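Local coordinates for EF0056 (PDB 6ORI), which is of undetermined function but, as an enterococcal surface protein with immunoglobulin-like N-terminal domains, is probably involved in biofilm formation, at residues Ala66-Leu72 against Ile169-Gln175; Ala62-Ala66 against Asn117-Asn122. One frame throughout, in Å; residues are numbered along the deposited sequence.

Contact 1: residues Ala66-Leu72 against Ile169-Gln175; sequences ANWEIRL and IYLVSHQ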
ATOM      1  N   ALA A  66       1.793 -21.228  14.224  1.00  9.72           N
ATOM      2  CA  ALA A  66       1.116 -21.255  12.941  1.00  7.45           C
ATOM      3  C   ALA A  66      -0.201 -20.493  12.949  1.00  6.86           C
ATOM      4  O   ALA A  66      -0.913 -20.519  11.960  1.00  7.63           O
ATOM      5  CB  ALA A  66       0.861 -22.695  12.545  1.00  8.66           C
ATOM      6  N   ASN A  67      -0.534 -19.800  14.033  1.00  7.19           N
ATOM      7  CA  ASN A  67      -1.772 -19.036  14.057  1.00  6.86           C
ATOM      8  C   ASN A  67      -1.882 -17.990  12.948  1.00  7.15           C
ATOM      9  O   ASN A  67      -2.969 -17.697  12.459  1.00  6.97           O
ATOM     10  CB  ASN A  67      -1.937 -18.332  15.397  1.00  8.09           C
ATOM     11  CG  ASN A  67      -3.265 -17.635  15.506  1.00  7.54           C
ATOM     12  OD1 ASN A  67      -4.319 -18.279  15.476  1.00  9.57           O
ATOM     13  ND2 ASN A  67      -3.247 -16.313  15.564  1.00  6.97           N
ATOM     14  N   TRP A  68      -0.739 -17.405  12.632  1.00  5.61           N
ATOM     15  CA  TRP A  68      -0.637 -16.227  11.788  1.00  4.37           C
ATOM     16  C   TRP A  68      -0.364 -16.656  10.364  1.00  4.90           C
ATOM     17  O   TRP A  68       0.661 -17.268  10.071  1.00  5.79           O
ATOM     18  CB  TRP A  68       0.489 -15.361  12.310  1.00  5.39           C
ATOM     19  CG  TRP A  68       0.403 -15.102  13.779  1.00  5.22           C
ATOM     20  CD1 TRP A  68       1.241 -15.587  14.723  1.00  6.64           C
ATOM     21  CD2 TRP A  68      -0.584 -14.322  14.474  1.00  4.97           C
ATOM     22  NE1 TRP A  68       0.848 -15.160  15.975  1.00  6.92           N
ATOM     23  CE2 TRP A  68      -0.267 -14.380  15.843  1.00  7.22           C
ATOM     24  CE3 TRP A  68      -1.700 -13.589  14.077  1.00  5.64           C
ATOM     25  CZ2 TRP A  68      -1.023 -13.741  16.812  1.00  7.01           C
ATOM     26  CZ3 TRP A  68      -2.440 -12.934  15.039  1.00  7.24           C
ATOM     27  CH2 TRP A  68      -2.098 -13.017  16.394  1.00  6.28           C
ATOM     28  N   GLU A  69      -1.299 -16.320   9.482  1.00  5.05           N
ATOM     29  CA  GLU A  69      -1.219 -16.745   8.080  1.00  4.49           C
ATOM     30  C   GLU A  69      -1.294 -15.555   7.140  1.00  5.36           C
ATOM     31  O   GLU A  69      -2.231 -14.761   7.191  1.00  5.38           O
ATOM     32  CB  GLU A  69      -2.344 -17.710   7.766  1.00  4.82           C
ATOM     33  CG  GLU A  69      -2.317 -18.261   6.360  1.00  7.26           C
ATOM     34  CD  GLU A  69      -3.334 -19.350   6.203  1.00  6.94           C
ATOM     35  OE1 GLU A  69      -4.504 -19.016   5.905  1.00  9.23           O
ATOM     36  OE2 GLU A  69      -2.969 -20.519   6.449  1.00 10.85           O
ATOM     37  N   ILE A  70      -0.305 -15.449   6.270  1.00  3.96           N
ATOM     38  CA  ILE A  70      -0.278 -14.413   5.260  1.00  4.53           C
ATOM     39  C   ILE A  70      -1.100 -14.896   4.087  1.00  5.83           C
ATOM     40  O   ILE A  70      -0.947 -16.055   3.648  1.00  5.92           O
ATOM     41  CB  ILE A  70       1.165 -14.156   4.791  1.00  4.64           C
ATOM     42  CG1 ILE A  70       2.025 -13.585   5.933  1.00  4.48           C
ATOM     43  CG2 ILE A  70       1.192 -13.200   3.573  1.00  5.71           C
ATOM     44  CD1 ILE A  70       3.505 -13.550   5.616  1.00  6.23           C
ATOM     45  N   ARG A  71      -1.999 -14.052   3.611  1.00  3.83           N
ATOM     46  CA  ARG A  71      -2.768 -14.330   2.426  1.00  4.16           C
ATOM     47  C   ARG A  71      -2.448 -13.321   1.352  1.00  4.50           C
ATOM     48  O   ARG A  71      -2.267 -12.129   1.626  1.00  4.59           O
ATOM     49  CB  ARG A  71      -4.258 -14.384   2.729  1.00  5.32           C
ATOM     50  CG  ARG A  71      -4.564 -15.668   3.516  1.00  9.57           C
ATOM     51  CD  ARG A  71      -6.007 -15.970   3.677  1.00 11.92           C
ATOM     52  NE  ARG A  71      -6.169 -17.174   4.480  1.00  9.40           N
ATOM     53  CZ  ARG A  71      -7.339 -17.630   4.887  1.00 15.12           C
ATOM     54  NH1 ARG A  71      -8.457 -16.984   4.597  1.00 19.62           N
ATOM     55  NH2 ARG A  71      -7.378 -18.723   5.620  1.00 16.43           N
ATOM     56  N   LEU A  72      -2.324 -13.810   0.120  1.00  5.12           N
ATOM     57  CA  LEU A  72      -2.005 -12.986  -1.041  1.00  4.35           C
ATOM     58  C   LEU A  72      -3.108 -13.229  -2.065  1.00  4.64           C
ATOM     59  O   LEU A  72      -3.276 -14.348  -2.567  1.00  4.74           O
ATOM     60  CB  LEU A  72      -0.660 -13.370  -1.617  1.00  6.36           C
ATOM     61  CG  LEU A  72      -0.268 -12.653  -2.898  1.00  5.75           C
ATOM     62  CD1 LEU A  72      -0.053 -11.162  -2.683  1.00  6.37           C
ATOM     63  CD2 LEU A  72       0.977 -13.307  -3.477  1.00  8.38           C
ATOM     64  N   ILE A 169      -2.305  -8.097  -0.024  1.00  4.39           N
ATOM     65  CA  ILE A 169      -1.652  -8.947   0.950  1.00  3.47           C
ATOM     66  C   ILE A 169      -2.181  -8.602   2.342  1.00  4.35           C
ATOM     67  O   ILE A 169      -2.433  -7.433   2.655  1.00  4.55           O
ATOM     68  CB  ILE A 169      -0.118  -8.849   0.839  1.00  4.95           C
ATOM     69  CG1 ILE A 169       0.548  -9.992   1.616  1.00  5.04           C
ATOM     70  CG2 ILE A 169       0.379  -7.476   1.287  1.00  5.71           C
ATOM     71  CD1 ILE A 169       2.036 -10.114   1.377  1.00  8.83           C
ATOM     72  N   TYR A 170      -2.431  -9.616   3.155  1.00  4.58           N
ATOM     73  CA  TYR A 170      -3.030  -9.388   4.457  1.00  4.45           C
ATOM     74  C   TYR A 170      -2.718 -10.532   5.394  1.00  3.68           C
ATOM     75  O   TYR A 170      -2.232 -11.570   4.976  1.00  5.21           O
ATOM     76  CB  TYR A 170      -4.544  -9.149   4.344  1.00  4.60           C
ATOM     77  CG  TYR A 170      -5.367 -10.228   3.666  1.00  5.42           C
ATOM     78  CD1 TYR A 170      -5.350 -10.379   2.276  1.00  5.80           C
ATOM     79  CD2 TYR A 170      -6.223 -11.041   4.394  1.00  6.57           C
ATOM     80  CE1 TYR A 170      -6.135 -11.348   1.654  1.00  6.42           C
ATOM     81  CE2 TYR A 170      -7.003 -12.007   3.771  1.00  6.25           C
ATOM     82  CZ  TYR A 170      -6.951 -12.133   2.398  1.00  7.38           C
ATOM     83  OH  TYR A 170      -7.721 -13.056   1.731  1.00 11.23           O
ATOM     84  N   LEU A 171      -2.961 -10.312   6.678  1.00  5.14           N
ATOM     85  CA  LEU A 171      -2.678 -11.290   7.710  1.00  5.16           C
ATOM     86  C   LEU A 171      -3.961 -11.740   8.375  1.00  5.34           C
ATOM     87  O   LEU A 171      -4.773 -10.892   8.759  1.00  6.29           O
ATOM     88  CB  LEU A 171      -1.764 -10.643   8.733  1.00  6.27           C
ATOM     89  CG  LEU A 171      -1.275 -11.526   9.862  1.00  7.12           C
ATOM     90  CD1 LEU A 171      -0.366 -12.600   9.315  1.00  7.73           C
ATOM     91  CD2 LEU A 171      -0.557 -10.678  10.909  1.00  7.55           C
ATOM     92  N   VAL A 172      -4.142 -13.051   8.513  1.00  5.30           N
ATOM     93  CA  VAL A 172      -5.303 -13.572   9.242  1.00  5.75           C
ATOM     94  C   VAL A 172      -4.840 -14.372  10.435  1.00  6.41           C
ATOM     95  O   VAL A 172      -3.684 -14.778  10.522  1.00  7.11           O
ATOM     96  CB  VAL A 172      -6.239 -14.435   8.367  1.00  8.15           C
ATOM     97  CG1 VAL A 172      -6.737 -13.642   7.141  1.00  8.09           C
ATOM     98  CG2 VAL A 172      -5.538 -15.696   7.947  1.00  7.83           C
ATOM     99  N   SER A 173      -5.772 -14.584  11.356  1.00  6.89           N
ATOM    100  CA  SER A 173      -5.517 -15.273  12.593  1.00  6.48           C
ATOM    101  C   SER A 173      -6.479 -16.453  12.727  1.00  6.53           C
ATOM    102  O   SER A 173      -7.692 -16.270  12.778  1.00  8.90           O
ATOM    103  CB  SER A 173      -5.734 -14.286  13.731  1.00  7.56           C
ATOM    104  OG  SER A 173      -5.735 -14.982  14.974  1.00  9.13           O
ATOM    105  N   HIS A 174      -5.939 -17.659  12.764  1.00  6.79           N
ATOM    106  CA  HIS A 174      -6.775 -18.861  12.806  1.00  7.10           C
ATOM    107  C   HIS A 174      -7.631 -18.929  14.092  1.00 11.25           C
ATOM    108  O   HIS A 174      -8.789 -19.364  14.036  1.00 12.75           O
ATOM    109  CB  HIS A 174      -5.925 -20.132  12.636  1.00  8.86           C
ATOM    110  CG  HIS A 174      -5.262 -20.267  11.299  1.00  7.70           C
ATOM    111  ND1 HIS A 174      -5.890 -19.989  10.108  1.00 11.78           N
ATOM    112  CD2 HIS A 174      -4.016 -20.686  10.976  1.00  9.82           C
ATOM    113  CE1 HIS A 174      -5.054 -20.209   9.105  1.00  9.76           C
ATOM    114  NE2 HIS A 174      -3.912 -20.640   9.609  1.00 10.97           N
ATOM    115  N   GLN A 175      -7.087 -18.467  15.215  1.00  9.33           N
ATOM    116  CA  GLN A 175      -7.793 -18.512  16.502  1.00 10.67           C
ATOM    117  C   GLN A 175      -8.959 -17.524  16.528  1.00 14.00           C
ATOM    118  O   GLN A 175      -9.831 -17.595  17.398  1.00 17.60           O
ATOM    119  CB  GLN A 175      -6.825 -18.228  17.665  1.00 12.89           C
ATOM    120  CG  GLN A 175      -6.236 -16.813  17.672  1.00 11.60           C
ATOM    121  CD  GLN A 175      -5.054 -16.630  18.597  1.00 18.07           C
ATOM    122  OE1 GLN A 175      -4.429 -17.590  19.023  1.00 20.75           O
ATOM    123  NE2 GLN A 175      -4.728 -15.371  18.896  1.00 18.69           N
TER
HETATM  124  O   HOH W   1      -1.290 -21.556   9.527  1.00 11.89           O
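Two antiparallel strands of the N-terminal domain pair here, their axes 4.7 Å apart and 149° between their directions. Ile169, opposite Leu72 in a non-hydrogen-bonded pair, turns its side chain to the apolar face, where its CG1 meets Ile70 CG2 at 3.8 Å; Phe36 of strand 31-38 covers this end. Tyr170 forms a hydrogen-bonded pair with Arg71 (Arg71 N to Tyr170 O 2.8 Å, Tyr170 N to Arg71 O 2.9 Å) on the other face. Arg71 CB sits over the Tyr170 ring, 3.7 Å from its centroid, a CH-pi contact, while the Tyr170 hydroxyl hydrogen-bonds Glu21. Leu171 returns to the apolar face, its CD1 4.2 Å from Trp68 CB and 4.3 Å from Ile70 CG1. Val172 pairs with Glu69 (Glu69 N to Val172 O 3.0 Å, Val172 N to Glu69 O 2.9 Å), and its CG2 lies 3.8 Å from Arg71 NE, over one face of the guanidinium. Ser173 OG accepts from Asn67 ND2 at 2.9 Å and also hydrogen-bonds Asp176. As the strand gives way to a 3-10 turn, His174 N donates to Asn67 O at 3.0 Å and Gln175 N to Asn67 OD1 at 2.8 Å. The His174 ring hydrogen-bonds Asp178 through ND1; its NE2 makes a weak hydrogen bond to Glu69 OE2 at 3.3 Å. Glu69 OE1 takes Arg71 NE and NH2, both at 2.9 Å, and the guanidinium has further salt bridges to Glu21 and Asp178. One face is thus mainly apolar, while the other sets the Glu69-Arg71 salt bridge among Val172 and the Tyr170 ring, and Asn67 extends the backbone ladder into the turn.

Contact 2: residues Ala62-Ala66 against Asn117-Asn122; sequences AASTA and NYIRAN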
ATOM      1  N   ALA A  62       7.408 -10.128  20.328  1.00  7.38           N
ATOM      2  CA  ALA A  62       7.662 -11.463  19.854  1.00  7.79           C
ATOM      3  C   ALA A  62       6.353 -12.190  19.554  1.00  8.98           C
ATOM      4  O   ALA A  62       5.368 -12.057  20.283  1.00  9.94           O
ATOM      5  CB  ALA A  62       8.484 -12.229  20.879  1.00 10.43           C
ATOM      6  N   ALA A  63       6.338 -12.915  18.444  1.00  7.88           N
ATOM      7  CA  ALA A  63       5.181 -13.672  18.016  1.00  8.30           C
ATOM      8  C   ALA A  63       5.634 -15.073  17.657  1.00  8.51           C
ATOM      9  O   ALA A  63       6.808 -15.320  17.421  1.00  7.65           O
ATOM     10  CB  ALA A  63       4.520 -13.019  16.818  1.00 11.99           C
ATOM     11  N   SER A  64       4.694 -16.001  17.619  1.00  9.66           N
ATOM     12  CA  SER A  64       5.014 -17.391  17.347  1.00  7.83           C
ATOM     13  C   SER A  64       3.776 -18.113  16.882  1.00  7.84           C
ATOM     14  O   SER A  64       2.674 -17.559  16.907  1.00  8.37           O
ATOM     15  CB  SER A  64       5.570 -18.087  18.594  1.00  9.78           C
ATOM     16  OG  SER A  64       4.647 -17.991  19.658  1.00 14.61           O
ATOM     17  N   THR A  65       4.014 -19.354  16.483  1.00  7.69           N
ATOM     18  CA  THR A  65       3.006 -20.342  16.095  1.00  9.64           C
ATOM     19  C   THR A  65       2.463 -20.181  14.685  1.00  8.23           C
ATOM     20  O   THR A  65       2.628 -19.145  14.055  1.00  7.21           O
ATOM     21  CB  THR A  65       1.759 -20.435  17.043  1.00  9.93           C
ATOM     22  OG1 THR A  65       0.781 -19.458  16.704  1.00  9.35           O
ATOM     23  CG2 THR A  65       2.112 -20.330  18.511  1.00 11.47           C
ATOM     24  N   ALA A  66       1.793 -21.228  14.224  1.00  9.72           N
ATOM     25  CA  ALA A  66       1.116 -21.255  12.941  1.00  7.45           C
ATOM     26  C   ALA A  66      -0.201 -20.493  12.949  1.00  6.86           C
ATOM     27  O   ALA A  66      -0.913 -20.519  11.960  1.00  7.63           O
ATOM     28  CB  ALA A  66       0.861 -22.695  12.545  1.00  8.66           C
ATOM     29  N   ASN A 117       2.513 -19.338   5.965  1.00  4.28           N
ATOM     30  CA  ASN A 117       2.563 -18.930   7.346  1.00  3.74           C
ATOM     31  C   ASN A 117       3.460 -17.714   7.514  1.00  4.86           C
ATOM     32  O   ASN A 117       4.476 -17.566   6.854  1.00  5.57           O
ATOM     33  CB  ASN A 117       3.028 -20.084   8.230  1.00  4.75           C
ATOM     34  CG  ASN A 117       1.977 -21.149   8.378  1.00  5.47           C
ATOM     35  OD1 ASN A 117       0.828 -20.954   8.002  1.00  8.20           O
ATOM     36  ND2 ASN A 117       2.352 -22.259   8.993  1.00  8.42           N
ATOM     37  N   TYR A 118       3.085 -16.841   8.428  1.00  4.48           N
ATOM     38  CA  TYR A 118       3.911 -15.686   8.746  1.00  4.49           C
ATOM     39  C   TYR A 118       5.223 -16.071   9.443  1.00  5.17           C
ATOM     40  O   TYR A 118       6.269 -15.515   9.128  1.00  5.88           O
ATOM     41  CB  TYR A 118       3.092 -14.710   9.622  1.00  6.11           C
ATOM     42  CG  TYR A 118       3.807 -13.420   9.979  1.00  6.29           C
ATOM     43  CD1 TYR A 118       4.743 -13.381  10.996  1.00  5.08           C
ATOM     44  CD2 TYR A 118       3.542 -12.235   9.298  1.00  5.69           C
ATOM     45  CE1 TYR A 118       5.404 -12.194  11.325  1.00  6.24           C
ATOM     46  CE2 TYR A 118       4.194 -11.053   9.626  1.00  5.55           C
ATOM     47  CZ  TYR A 118       5.115 -11.048  10.641  1.00  6.78           C
ATOM     48  OH  TYR A 118       5.764  -9.876  10.965  1.00  7.13           O
ATOM     49  N   ILE A 119       5.153 -17.014  10.386  1.00  4.46           N
ATOM     50  CA  ILE A 119       6.259 -17.270  11.296  1.00  6.23           C
ATOM     51  C   ILE A 119       7.203 -18.307  10.721  1.00  5.44           C
ATOM     52  O   ILE A 119       6.782 -19.423  10.352  1.00  5.51           O
ATOM     53  CB  ILE A 119       5.742 -17.726  12.673  1.00  6.14           C
ATOM     54  CG1 ILE A 119       4.887 -16.627  13.316  1.00  6.02           C
ATOM     55  CG2 ILE A 119       6.890 -18.156  13.572  1.00  6.96           C
ATOM     56  CD1 ILE A 119       5.681 -15.454  13.893  1.00  6.56           C
ATOM     57  N   ARG A 120       8.478 -17.932  10.675  1.00  5.66           N
ATOM     58  CA  ARG A 120       9.485 -18.720  10.001  1.00  5.39           C
ATOM     59  C   ARG A 120       9.613 -20.140  10.553  1.00  6.88           C
ATOM     60  O   ARG A 120       9.777 -21.085   9.781  1.00  8.04           O
ATOM     61  CB  ARG A 120      10.827 -18.000  10.054  1.00  5.26           C
ATOM     62  CG  ARG A 120      11.866 -18.666   9.145  1.00  7.54           C
ATOM     63  CD  ARG A 120      13.149 -17.890   9.092  1.00  9.89           C
ATOM     64  NE  ARG A 120      13.765 -17.798  10.407  1.00  8.52           N
ATOM     65  CZ  ARG A 120      14.808 -17.038  10.694  1.00  7.81           C
ATOM     66  NH1 ARG A 120      15.335 -16.250   9.782  1.00 10.42           N
ATOM     67  NH2 ARG A 120      15.289 -17.022  11.925  1.00 11.91           N
ATOM     68  N   ALA A 121       9.556 -20.290  11.876  1.00  7.59           N
ATOM     69  CA  ALA A 121       9.697 -21.607  12.512  1.00  6.53           C
ATOM     70  C   ALA A 121       8.515 -22.507  12.275  1.00  8.82           C
ATOM     71  O   ALA A 121       8.584 -23.700  12.595  1.00 12.52           O
ATOM     72  CB  ALA A 121       9.913 -21.458  13.997  1.00  8.20           C
ATOM     73  N   ASN A 122       7.437 -21.961  11.737  1.00  5.92           N
ATOM     74  CA  ASN A 122       6.273 -22.743  11.352  1.00  8.42           C
ATOM     75  C   ASN A 122       6.161 -22.820   9.827  1.00  5.65           C
ATOM     76  O   ASN A 122       5.096 -22.590   9.260  1.00  9.59           O
ATOM     77  CB  ASN A 122       5.024 -22.144  11.999  1.00  7.93           C
ATOM     78  CG  ASN A 122       5.107 -22.162  13.497  1.00 11.60           C
ATOM     79  OD1 ASN A 122       5.454 -21.154  14.133  1.00 13.84           O
ATOM     80  ND2 ASN A 122       4.803 -23.311  14.083  1.00 13.50           N
TER
HETATM   81  O   HOH W   2       2.723 -18.478  11.329  1.00  5.63           O
HETATM   82  O   HOH W   3       6.782 -20.404  16.387  1.00 12.17           O
HETATM   83  O   HOH W   1      -1.290 -21.556   9.527  1.00 11.89           O
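Ile119, Ala66 and Thr65 have the most surface covered where these two surface loops meet, Asn122 following closely, and three waters bridge their polar groups. Ile119 supplies the apolar part. Its side chain points toward residues 62-66, with CG1 3.5 Å from Thr65 O and CD1 4.0 Å from Ala63 CB and 3.7 Å from Ala63 O. Its backbone is linked through a water, which accepts from Ile119 N at 3.0 Å and donates to Thr65 O at 2.8 Å. Ala66 lies against both asparagines: its CB is 3.9 Å from Asn117 ND2 and 4.2 Å from Asn122 CB, and its N is 3.5 Å from Asn122 CG. A second water donates to Ala66 O and to Asn117 OD1, each at 2.7 Å. Thr65 brings its C to 3.2 Å from Asn122 OD1, and a third water accepts from Thr65 N at 3.0 Å while donating to Asn122 OD1 at 2.7 Å. Internal bonds shape the second loop: Asn122 N donates to Ile119 O at 3.0 Å, which closes a beta turn over residues 119-122, and Asn117 ND2 donates to Asn122 O at 2.8 Å, drawing the end of the loop back to its start. In the first loop, Thr65 OG1 donates to Ser64 O at 2.7 Å and accepts from Asn67 N. The loop at 62-66 joins strands 50-59 and 68-74, and residues 117-122 lead out of strand 113-117. Because strands 68-74 and 113-117 are antiparallel neighbours, the two loops emerge at the same end of this strand pair, with Ile119 also packed on Trp68 and Tyr118 touching Trp68 and Ile70.

In the fold
From the N terminus, strand 50-59 leads into residues 62-66, the first half of contact 2; Ala66 belongs to both contacts and passes the chain straight into strand 68-74 and contact 1. Contact 2 closes its loop first, when the chain returns along strand 113-117 to residues 117-122. Contact 1 closes later, after strand 135-144 and two helices, when strand 166-173 reaches residues 169-175. The segments alternate, so the contacts cross. Strand 68-74 lies between strands 113-117 and 166-173. The contact centres are about 10 Å apart: Trp68 O lies 3.0 Å from Tyr118 N, a probable hydrogen bond, and one water is common to both contacts.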